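Local structure of iron transport multicopper oxidase FET3 (Saccharomyces cerevisiae, 1ZPU) at residues 306-311 / 400-405; 314-319 / 376-381; 372-377 / 449-454. The protein oxidises iron(II) to iron(III) with oxygen as a four-copper ferroxidase at the yeast cell surface, supplying the iron permease FTR1, and also oxidises cuprous copper. All coordinates share one frame; numbering follows the deposited sequence.

Contact 1. Residues 306-311 / 400-405; sequences EKEAIY and AFQTIQ
E308 comes first along 306-311 to meet Q402, and only lightly. Its CB lies 4.1 Å from Q402 NE2. Its carboxylate turns to R435 instead, in a long and weak ion pair.

At A309 the backbone takes over. Q402 NE2 donates to A309 O at 3.3 Å, with a nearly straight N-H...O angle of 169°. The donor sits above the plane of the A309 carbonyl, while the oxygen lies close to the plane of the Q402 amide.

I310 passes Q402 at about a right angle. Its CA is 3.3 Å from Q402 OE1. CG1 is anti to the backbone N, and beyond it CD1 meets I404 CG2 at 3.8 Å in an apolar contact.

The loop is the long connection between strand 271-277 of the second cupredoxin domain and strand 316-326 of the third. Q402 and I404 lie on strand 401-406 of that third domain and both turn their side chains toward the loop. I404 and Q405 together face V448 on the neighbouring strand, a classic beta bulge.

Y311 closes the pairing. Its N donates to Q402 OE1 at 3.0 Å. One amide therefore grips the loop twice, giving through NE2 and accepting through OE1, and both bonds oppose its rotation. The Q402 side chain can span the gap because CD is anti to CA (chi2 -168°), which keeps the chain extended. The Y311 ring stacks on the same amide, the two planes 14° apart. Q402 CD is 3.5 Å from Y311 CD1. NE2 lies over the ring face, offset toward the rim, 3.6 Å from Y311 CE1. The backbone O of Y311 accepts a weak bond from R450 NH1.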
loop_
_atom_site.group_PDB
_atom_site.type_symbol
_atom_site.label_atom_id
_atom_site.label_comp_id
_atom_site.label_asym_id
_atom_site.label_seq_id
_atom_site.Cartn_x
_atom_site.Cartn_y
_atom_site.Cartn_z
ATOM N N GLU A 306 1.121 -11.479 19.564
ATOM C CA GLU A 306 0.446 -12.771 19.432
ATOM C C GLU A 306 1.263 -13.674 18.514
ATOM O O GLU A 306 1.232 -13.537 17.286
ATOM C CB GLU A 306 -0.990 -12.623 18.928
ATOM C CG GLU A 306 -1.990 -12.277 20.024
ATOM C CD GLU A 306 -3.261 -11.636 19.473
ATOM O OE1 GLU A 306 -3.203 -10.998 18.391
ATOM O OE2 GLU A 306 -4.319 -11.768 20.133
ATOM N N LYS A 307 2.021 -14.573 19.133
ATOM C CA LYS A 307 2.869 -15.510 18.411
ATOM C C LYS A 307 2.042 -16.476 17.585
ATOM O O LYS A 307 1.062 -17.048 18.064
ATOM C CB LYS A 307 3.733 -16.334 19.374
ATOM C CG LYS A 307 4.871 -15.576 20.030
ATOM C CD LYS A 307 5.650 -16.499 20.988
ATOM C CE LYS A 307 6.009 -15.690 22.246
ATOM N NZ LYS A 307 7.402 -15.978 22.703
ATOM N N GLU A 308 2.452 -16.661 16.343
ATOM C CA GLU A 308 1.906 -17.717 15.517
ATOM C C GLU A 308 3.075 -18.472 14.891
ATOM O O GLU A 308 3.931 -17.875 14.247
ATOM C CB GLU A 308 0.965 -17.131 14.453
ATOM C CG GLU A 308 -0.437 -16.749 14.994
ATOM C CD GLU A 308 -1.264 -15.847 14.045
ATOM O OE1 GLU A 308 -0.836 -15.597 12.885
ATOM O OE2 GLU A 308 -2.354 -15.381 14.470
ATOM N N ALA A 309 3.125 -19.783 15.100
ATOM C CA ALA A 309 4.180 -20.600 14.518
ATOM C C ALA A 309 4.141 -20.543 12.989
ATOM O O ALA A 309 3.071 -20.398 12.397
ATOM C CB ALA A 309 4.044 -22.015 14.992
ATOM N N ILE A 310 5.311 -20.645 12.361
ATOM C CA ILE A 310 5.404 -20.711 10.902
ATOM C C ILE A 310 4.460 -21.774 10.352
ATOM O O ILE A 310 4.385 -22.868 10.892
ATOM C CB ILE A 310 6.865 -20.971 10.420
ATOM C CG1 ILE A 310 6.933 -21.014 8.879
ATOM C CG2 ILE A 310 7.472 -22.215 11.100
ATOM C CD1 ILE A 310 8.339 -21.106 8.305
ATOM N N TYR A 311 3.726 -21.444 9.293
ATOM C CA TYR A 311 2.788 -22.394 8.706
ATOM C C TYR A 311 3.527 -23.575 8.128
ATOM O O TYR A 311 4.656 -23.424 7.665
ATOM C CB TYR A 311 1.958 -21.744 7.608
ATOM C CG TYR A 311 1.011 -20.680 8.105
ATOM C CD1 TYR A 311 1.055 -19.389 7.584
ATOM C CD2 TYR A 311 0.068 -20.964 9.096
ATOM C CE1 TYR A 311 0.187 -18.409 8.029
ATOM C CE2 TYR A 311 -0.800 -19.986 9.554
ATOM C CZ TYR A 311 -0.731 -18.717 9.013
ATOM O OH TYR A 311 -1.587 -17.748 9.452
ATOM N N ALA A 400 -2.625 -10.350 6.492
ATOM C CA ALA A 400 -1.287 -10.060 6.975
ATOM C C ALA A 400 -0.505 -11.367 6.840
ATOM O O ALA A 400 -0.883 -12.385 7.419
ATOM C CB ALA A 400 -1.332 -9.604 8.412
ATOM N N PHE A 401 0.566 -11.355 6.059
ATOM C CA PHE A 401 1.310 -12.584 5.780
ATOM C C PHE A 401 2.494 -12.801 6.714
ATOM O O PHE A 401 2.953 -11.873 7.367
ATOM C CB PHE A 401 1.802 -12.584 4.336
ATOM C CG PHE A 401 2.412 -11.294 3.920
ATOM C CD1 PHE A 401 1.691 -10.395 3.154
ATOM C CD2 PHE A 401 3.702 -10.964 4.310
ATOM C CE1 PHE A 401 2.246 -9.178 2.772
ATOM C CE2 PHE A 401 4.271 -9.756 3.937
ATOM C CZ PHE A 401 3.546 -8.859 3.164
ATOM N N GLN A 402 2.984 -14.033 6.761
ATOM C CA GLN A 402 4.220 -14.358 7.477
ATOM C C GLN A 402 5.415 -14.151 6.554
ATOM O O GLN A 402 5.457 -14.706 5.454
ATOM C CB GLN A 402 4.220 -15.814 7.976
ATOM C CG GLN A 402 3.033 -16.175 8.851
ATOM C CD GLN A 402 3.179 -17.511 9.568
ATOM O OE1 GLN A 402 3.880 -18.413 9.104
ATOM N NE2 GLN A 402 2.490 -17.651 10.711
ATOM N N THR A 403 6.382 -13.354 6.998
ATOM C CA THR A 403 7.611 -13.145 6.250
ATOM C C THR A 403 8.630 -14.162 6.705
ATOM O O THR A 403 9.179 -14.048 7.804
ATOM C CB THR A 403 8.190 -11.748 6.505
ATOM O OG1 THR A 403 7.190 -10.753 6.244
ATOM C CG2 THR A 403 9.378 -11.498 5.602
ATOM N N ILE A 404 8.894 -15.156 5.868
ATOM C CA ILE A 404 9.783 -16.254 6.272
ATOM C C ILE A 404 11.197 -16.172 5.674
ATOM O O ILE A 404 12.145 -16.733 6.233
ATOM C CB ILE A 404 9.148 -17.637 6.031
ATOM C CG1 ILE A 404 9.023 -17.921 4.542
ATOM C CG2 ILE A 404 7.781 -17.718 6.701
ATOM C CD1 ILE A 404 8.876 -19.370 4.244
ATOM N N GLN A 405 11.331 -15.487 4.538
ATOM C CA GLN A 405 12.647 -15.109 3.992
ATOM C C GLN A 405 12.581 -13.788 3.243
ATOM O O GLN A 405 11.631 -13.529 2.505
ATOM C CB GLN A 405 13.243 -16.189 3.073
ATOM C CG GLN A 405 14.514 -15.716 2.343
ATOM C CD GLN A 405 15.365 -16.837 1.766
ATOM O OE1 GLN A 405 15.782 -17.760 2.477
ATOM N NE2 GLN A 405 15.657 -16.741 0.474
#

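Contact 2. Residues 314-319 / 376-381; sequences PDHVIT and KDEIVE
H316 and V317 pair with V380 and E381 as parallel strands, 17° apart in direction. This is the tight part. H316 O accepts from E381 N at 2.9 Å, and E381 O accepts from I318 N at 2.8 Å. At the strand start I379 O takes two donors, D315 N and H316 N. I318 CD1 and V380 CG1 add an apolar touch at 4.0 Å, on the face that carries H316.

The pair lies in the mixed sheet of the third cupredoxin domain, between strands 332-336 and 446-452. On the other face the E381 carboxylate has P314 CG 3.4 Å from OE1, and OE1 makes a salt bridge to R450. V317 lies alongside E381, pointing the same way, but is itself exposed.

On the solvent side D315 is still held: its OD2 takes a nearly straight bond from I379 N at 2.8 Å, using the anti lone pair. E378 is looser, with no hydrogen bond across to 314-319, and slides past D315 in the opposite direction. Its CG lies between backbone N and carbonyl carbon (chi1 63°), and the extended chain beyond brings OE2 to the H316 ring edge, 3.0 Å from CD2, the carboxylate turned 67° from the ring. OE2 also accepts from E375 N. An alanine here would probably leave E375 N without this acceptor and the H316 ring edge without its carboxylate neighbour.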
loop_
_atom_site.group_PDB
_atom_site.type_symbol
_atom_site.label_atom_id
_atom_site.label_comp_id
_atom_site.label_asym_id
_atom_site.label_seq_id
_atom_site.Cartn_x
_atom_site.Cartn_y
_atom_site.Cartn_z
ATOM N N PRO A 314 3.624 -25.619 2.299
ATOM C CA PRO A 314 2.645 -24.934 1.457
ATOM C C PRO A 314 1.892 -25.883 0.544
ATOM O O PRO A 314 2.503 -26.742 -0.089
ATOM C CB PRO A 314 3.503 -24.005 0.588
ATOM C CG PRO A 314 4.844 -23.982 1.216
ATOM C CD PRO A 314 5.008 -25.249 1.951
ATOM N N ASP A 315 0.576 -25.712 0.474
ATOM C CA ASP A 315 -0.266 -26.474 -0.446
ATOM C C ASP A 315 -0.210 -25.898 -1.853
ATOM O O ASP A 315 -0.458 -26.594 -2.839
ATOM C CB ASP A 315 -1.709 -26.461 0.044
ATOM C CG ASP A 315 -1.858 -27.088 1.408
ATOM O OD1 ASP A 315 -1.486 -28.273 1.557
ATOM O OD2 ASP A 315 -2.340 -26.396 2.328
ATOM N N HIS A 316 0.127 -24.621 -1.931
ATOM C CA HIS A 316 0.084 -23.884 -3.168
ATOM C C HIS A 316 1.271 -22.929 -3.180
ATOM O O HIS A 316 1.358 -22.032 -2.335
ATOM C CB HIS A 316 -1.234 -23.102 -3.225
ATOM C CG HIS A 316 -1.589 -22.592 -4.585
ATOM N ND1 HIS A 316 -0.681 -22.514 -5.619
ATOM C CD2 HIS A 316 -2.751 -22.098 -5.070
ATOM C CE1 HIS A 316 -1.271 -22.011 -6.688
ATOM N NE2 HIS A 316 -2.528 -21.746 -6.379
ATOM N N VAL A 317 2.193 -23.128 -4.122
ATOM C CA VAL A 317 3.338 -22.219 -4.281
ATOM C C VAL A 317 3.195 -21.380 -5.542
ATOM O O VAL A 317 3.059 -21.908 -6.644
ATOM C CB VAL A 317 4.697 -22.960 -4.280
ATOM C CG1 VAL A 317 5.854 -21.971 -4.437
ATOM C CG2 VAL A 317 4.862 -23.750 -3.000
ATOM N N ILE A 318 3.208 -20.068 -5.360
ATOM C CA ILE A 318 3.220 -19.121 -6.469
ATOM C C ILE A 318 4.632 -18.517 -6.588
ATOM O O ILE A 318 5.092 -17.834 -5.674
ATOM C CB ILE A 318 2.157 -18.002 -6.250
ATOM C CG1 ILE A 318 0.769 -18.618 -6.065
ATOM C CG2 ILE A 318 2.162 -17.000 -7.394
ATOM C CD1 ILE A 318 -0.265 -17.682 -5.497
ATOM N N THR A 319 5.323 -18.786 -7.694
ATOM C CA THR A 319 6.644 -18.208 -7.927
ATOM C C THR A 319 6.573 -17.152 -9.025
ATOM O O THR A 319 6.204 -17.437 -10.156
ATOM C CB THR A 319 7.710 -19.281 -8.265
ATOM O OG1 THR A 319 7.827 -20.191 -7.169
ATOM C CG2 THR A 319 9.075 -18.649 -8.509
ATOM N N LYS A 376 -9.980 -23.866 -0.358
ATOM C CA LYS A 376 -10.706 -23.601 0.901
ATOM C C LYS A 376 -9.890 -23.111 2.087
ATOM O O LYS A 376 -10.141 -22.013 2.568
ATOM C CB LYS A 376 -11.642 -24.755 1.318
ATOM C CG LYS A 376 -11.339 -26.160 0.728
ATOM C CD LYS A 376 -12.154 -27.254 1.452
ATOM C CE LYS A 376 -11.669 -28.667 1.111
ATOM N NZ LYS A 376 -10.177 -28.781 1.208
ATOM N N ASP A 377 -8.926 -23.891 2.566
ATOM C CA ASP A 377 -8.122 -23.433 3.711
ATOM C C ASP A 377 -6.627 -23.604 3.509
ATOM O O ASP A 377 -5.866 -23.629 4.474
ATOM C CB ASP A 377 -8.547 -24.142 5.008
ATOM C CG ASP A 377 -9.568 -23.346 5.827
ATOM O OD1 ASP A 377 -9.442 -22.101 5.923
ATOM O OD2 ASP A 377 -10.486 -23.983 6.407
ATOM N N GLU A 378 -6.209 -23.708 2.257
ATOM C CA GLU A 378 -4.845 -24.097 1.951
ATOM C C GLU A 378 -3.810 -23.100 2.415
ATOM O O GLU A 378 -4.085 -21.898 2.532
ATOM C CB GLU A 378 -4.678 -24.343 0.459
ATOM C CG GLU A 378 -4.911 -23.141 -0.437
ATOM C CD GLU A 378 -4.610 -23.448 -1.901
ATOM O OE1 GLU A 378 -4.441 -24.645 -2.251
ATOM O OE2 GLU A 378 -4.547 -22.491 -2.709
ATOM N N ILE A 379 -2.609 -23.600 2.681
ATOM C CA ILE A 379 -1.487 -22.732 3.004
ATOM C C ILE A 379 -0.810 -22.306 1.697
ATOM O O ILE A 379 -0.340 -23.143 0.919
ATOM C CB ILE A 379 -0.522 -23.423 3.990
ATOM C CG1 ILE A 379 -1.163 -23.476 5.381
ATOM C CG2 ILE A 379 0.836 -22.702 4.037
ATOM C CD1 ILE A 379 -0.853 -24.743 6.152
ATOM N N VAL A 380 -0.797 -20.998 1.457
ATOM C CA VAL A 380 -0.249 -20.421 0.228
ATOM C C VAL A 380 1.110 -19.781 0.487
ATOM O O VAL A 380 1.308 -19.106 1.490
ATOM C CB VAL A 380 -1.199 -19.354 -0.379
ATOM C CG1 VAL A 380 -0.635 -18.794 -1.684
ATOM C CG2 VAL A 380 -2.581 -19.937 -0.621
ATOM N N GLU A 381 2.041 -20.002 -0.432
ATOM C CA GLU A 381 3.358 -19.404 -0.362
ATOM C C GLU A 381 3.628 -18.631 -1.647
ATOM O O GLU A 381 3.488 -19.168 -2.752
ATOM C CB GLU A 381 4.412 -20.488 -0.133
ATOM C CG GLU A 381 5.846 -20.081 -0.412
ATOM C CD GLU A 381 6.845 -21.170 -0.038
ATOM O OE1 GLU A 381 7.032 -21.421 1.177
ATOM O OE2 GLU A 381 7.454 -21.779 -0.952
#

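Contact 3. Residues 372-377 / 449-454; sequences FILEKD and IRFKAD. With NAG (2-acetamido-2-deoxy-beta-D-glucopyranose), chain B; NAG (2-acetamido-2-deoxy-beta-D-glucopyranose), chain C.
L374 and F451 meet between the two sheets of the third cupredoxin domain, a beta sandwich. L374 ends strand 371-374 of one sheet, and F451 lies on strand 446-452 of the other. The two side chains cross at about a right angle, with L374 CD1 4.1 Å from F451 CZ. L374 CB also packs on A453 CB. F451 points into the domain interior, its side chain about 9 Å from that of H397, a type 3 copper ligand.

A453 is the centre of an inverse gamma turn, where the chain leaves its strand. Its CB reaches E375 O at 3.6 Å.

D377 lies against this turn. Its CA gives a CA-H...O contact to A453 O. Its CB lies 4.0 Å from K452 CE, and CG is equally far from that same carbon. At the tip OD1 comes nearest to A453 O at 3.5 Å, two acceptors and no bond, then to D454 CB. OD1 also lies 4.2 Å from K452 NZ, opposite charges beyond a salt bridge. K452 CG, anti to the backbone N, lies 3.4 Å from D377 O, and the extended chain beyond it brings CE near the same oxygen.

A sugar lies beside each segment. E375 lies beside the glycan on N360. D454 meets the N-acetylglucosamine that Y97 also binds: D454 O accepts a weak bond from N2, and D454 OD1 a weak one from O3 at 3.3 Å.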
loop_
_atom_site.group_PDB
_atom_site.type_symbol
_atom_site.label_atom_id
_atom_site.label_comp_id
_atom_site.label_asym_id
_atom_site.label_seq_id
_atom_site.Cartn_x
_atom_site.Cartn_y
_atom_site.Cartn_z
ATOM N N PHE A 372 -4.855 -16.282 -9.872
ATOM C CA PHE A 372 -4.668 -17.587 -9.251
ATOM C C PHE A 372 -5.867 -17.915 -8.383
ATOM O O PHE A 372 -6.443 -17.022 -7.750
ATOM C CB PHE A 372 -3.422 -17.596 -8.382
ATOM C CG PHE A 372 -2.164 -17.356 -9.139
ATOM C CD1 PHE A 372 -1.791 -16.058 -9.502
ATOM C CD2 PHE A 372 -1.339 -18.420 -9.486
ATOM C CE1 PHE A 372 -0.619 -15.830 -10.205
ATOM C CE2 PHE A 372 -0.166 -18.207 -10.181
ATOM C CZ PHE A 372 0.199 -16.906 -10.545
ATOM N N ILE A 373 -6.245 -19.190 -8.350
ATOM C CA ILE A 373 -7.323 -19.627 -7.470
ATOM C C ILE A 373 -6.765 -20.355 -6.253
ATOM O O ILE A 373 -5.958 -21.272 -6.382
ATOM C CB ILE A 373 -8.363 -20.487 -8.205
ATOM C CG1 ILE A 373 -8.871 -19.727 -9.430
ATOM C CG2 ILE A 373 -9.519 -20.841 -7.269
ATOM C CD1 ILE A 373 -9.853 -20.504 -10.264
ATOM N N LEU A 374 -7.197 -19.924 -5.073
ATOM C CA LEU A 374 -6.741 -20.525 -3.831
ATOM C C LEU A 374 -7.834 -21.399 -3.227
ATOM O O LEU A 374 -8.999 -21.021 -3.246
ATOM C CB LEU A 374 -6.323 -19.442 -2.837
ATOM C CG LEU A 374 -5.436 -18.276 -3.295
ATOM C CD1 LEU A 374 -5.277 -17.301 -2.142
ATOM C CD2 LEU A 374 -4.077 -18.728 -3.817
ATOM N N GLU A 375 -7.449 -22.557 -2.687
ATOM C CA GLU A 375 -8.403 -23.541 -2.155
ATOM C C GLU A 375 -8.833 -23.287 -0.712
ATOM O O GLU A 375 -8.131 -22.627 0.052
ATOM C CB GLU A 375 -7.860 -24.967 -2.283
ATOM C CG GLU A 375 -7.708 -25.478 -3.719
ATOM C CD GLU A 375 -9.031 -25.585 -4.487
ATOM O OE1 GLU A 375 -10.022 -26.145 -3.948
ATOM O OE2 GLU A 375 -9.064 -25.113 -5.646
ATOM N N LYS A 376 -9.980 -23.866 -0.358
ATOM C CA LYS A 376 -10.706 -23.601 0.901
ATOM C C LYS A 376 -9.890 -23.111 2.087
ATOM O O LYS A 376 -10.141 -22.013 2.568
ATOM C CB LYS A 376 -11.642 -24.755 1.318
ATOM C CG LYS A 376 -11.339 -26.160 0.728
ATOM C CD LYS A 376 -12.154 -27.254 1.452
ATOM C CE LYS A 376 -11.669 -28.667 1.111
ATOM N NZ LYS A 376 -10.177 -28.781 1.208
ATOM N N ASP A 377 -8.926 -23.891 2.566
ATOM C CA ASP A 377 -8.122 -23.433 3.711
ATOM C C ASP A 377 -6.627 -23.604 3.509
ATOM O O ASP A 377 -5.866 -23.629 4.474
ATOM C CB ASP A 377 -8.547 -24.142 5.008
ATOM C CG ASP A 377 -9.568 -23.346 5.827
ATOM O OD1 ASP A 377 -9.442 -22.101 5.923
ATOM O OD2 ASP A 377 -10.486 -23.983 6.407
ATOM N N ILE A 449 6.849 -15.325 1.395
ATOM C CA ILE A 449 5.801 -15.082 2.369
ATOM C C ILE A 449 4.815 -16.229 2.351
ATOM O O ILE A 449 4.644 -16.886 1.326
ATOM C CB ILE A 449 5.055 -13.760 2.107
ATOM C CG1 ILE A 449 4.473 -13.737 0.687
ATOM C CG2 ILE A 449 5.976 -12.587 2.328
ATOM C CD1 ILE A 449 3.506 -12.584 0.440
ATOM N N ARG A 450 4.182 -16.468 3.497
ATOM C CA ARG A 450 3.170 -17.508 3.636
ATOM C C ARG A 450 1.954 -17.001 4.391
ATOM O O ARG A 450 2.075 -16.198 5.322
ATOM C CB ARG A 450 3.741 -18.730 4.351
ATOM C CG ARG A 450 4.595 -19.594 3.474
ATOM C CD ARG A 450 4.908 -20.879 4.175
ATOM N NE ARG A 450 6.203 -21.374 3.739
ATOM C CZ ARG A 450 6.871 -22.358 4.322
ATOM N NH1 ARG A 450 6.369 -22.978 5.380
ATOM N NH2 ARG A 450 8.048 -22.718 3.842
ATOM N N PHE A 451 0.785 -17.483 3.976
ATOM C CA PHE A 451 -0.481 -17.166 4.634
ATOM C C PHE A 451 -1.505 -18.263 4.373
ATOM O O PHE A 451 -1.377 -19.008 3.409
ATOM C CB PHE A 451 -1.021 -15.794 4.183
ATOM C CG PHE A 451 -1.483 -15.752 2.746
ATOM C CD1 PHE A 451 -2.831 -15.863 2.433
ATOM C CD2 PHE A 451 -0.573 -15.583 1.711
ATOM C CE1 PHE A 451 -3.255 -15.816 1.117
ATOM C CE2 PHE A 451 -0.993 -15.527 0.396
ATOM C CZ PHE A 451 -2.332 -15.643 0.097
ATOM N N LYS A 452 -2.517 -18.350 5.234
ATOM C CA LYS A 452 -3.603 -19.311 5.087
ATOM C C LYS A 452 -4.750 -18.693 4.295
ATOM O O LYS A 452 -5.159 -17.574 4.567
ATOM C CB LYS A 452 -4.102 -19.733 6.469
ATOM C CG LYS A 452 -4.924 -21.009 6.475
ATOM C CD LYS A 452 -5.588 -21.207 7.816
ATOM C CE LYS A 452 -6.269 -22.543 7.886
ATOM N NZ LYS A 452 -6.860 -22.729 9.230
ATOM N N ALA A 453 -5.273 -19.417 3.316
ATOM C CA ALA A 453 -6.441 -18.936 2.587
ATOM C C ALA A 453 -7.706 -19.175 3.414
ATOM O O ALA A 453 -8.458 -20.126 3.185
ATOM C CB ALA A 453 -6.535 -19.594 1.224
ATOM N N ASP A 454 -7.918 -18.308 4.395
ATOM C CA ASP A 454 -9.052 -18.429 5.294
ATOM C C ASP A 454 -9.956 -17.209 5.179
ATOM O O ASP A 454 -10.764 -16.933 6.060
ATOM C CB ASP A 454 -8.570 -18.626 6.738
ATOM C CG ASP A 454 -7.666 -17.484 7.237
ATOM O OD1 ASP A 454 -7.395 -17.457 8.454
ATOM O OD2 ASP A 454 -7.221 -16.624 6.442
HETATM C C1 NAG B . -12.435 -14.538 8.255
HETATM C C2 NAG B . -11.088 -14.691 8.963
HETATM C C3 NAG B . -10.886 -16.095 9.527
HETATM C C4 NAG B . -12.098 -16.524 10.364
HETATM C C5 NAG B . -13.398 -16.243 9.587
HETATM C C6 NAG B . -14.639 -16.568 10.406
HETATM C C7 NAG B . -9.233 -13.233 8.346
HETATM C C8 NAG B . -8.242 -12.859 7.282
HETATM N N2 NAG B . -9.980 -14.321 8.098
HETATM O O3 NAG B . -9.732 -16.079 10.332
HETATM O O4 NAG B . -11.988 -17.879 10.788
HETATM O O5 NAG B . -13.454 -14.877 9.184
HETATM O O6 NAG B . -14.668 -15.737 11.545
HETATM O O7 NAG B . -9.322 -12.546 9.375
HETATM C C1 NAG C . -10.856 -26.723 -7.927
HETATM C C2 NAG C . -9.880 -27.741 -8.535
HETATM C C3 NAG C . -10.028 -29.193 -8.020
HETATM C C4 NAG C . -11.069 -29.461 -6.909
HETATM C C5 NAG C . -11.859 -28.217 -6.458
HETATM C C6 NAG C . -12.410 -28.321 -5.037
HETATM C C7 NAG C . -9.380 -27.025 -10.856
HETATM C C8 NAG C . -10.058 -26.807 -12.183
HETATM N N2 NAG C . -10.058 -27.768 -9.980
HETATM O O3 NAG C . -8.767 -29.697 -7.608
HETATM O O4 NAG C . -11.959 -30.470 -7.363
HETATM O O5 NAG C . -11.063 -27.052 -6.567
HETATM O O6 NAG C . -13.516 -27.427 -4.921
HETATM O O7 NAG C . -8.265 -26.544 -10.633
#

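In the fold
All three contacts reach one sheet of the third cupredoxin domain, in which strands 316-326, 379-386, 446-452 and 401-406 lie side by side in that order. Contacts 2 and 3 have centres about 5 Å apart and share K376 and D377. Contact 1 is about 14 Å from each. Along the chain, 306-311 and 314-319 come first, then 372-377 running on into 376-381, then 400-405 and 449-454. Contact 1 ties the interdomain connection to the sheet, contact 2 joins two of its strands, and contact 3 spans to the second sheet. R450 links them, bonding to E381 and weakly to Y311. The second sheet includes strands 392-396 and 457-463, which carry copper ligands.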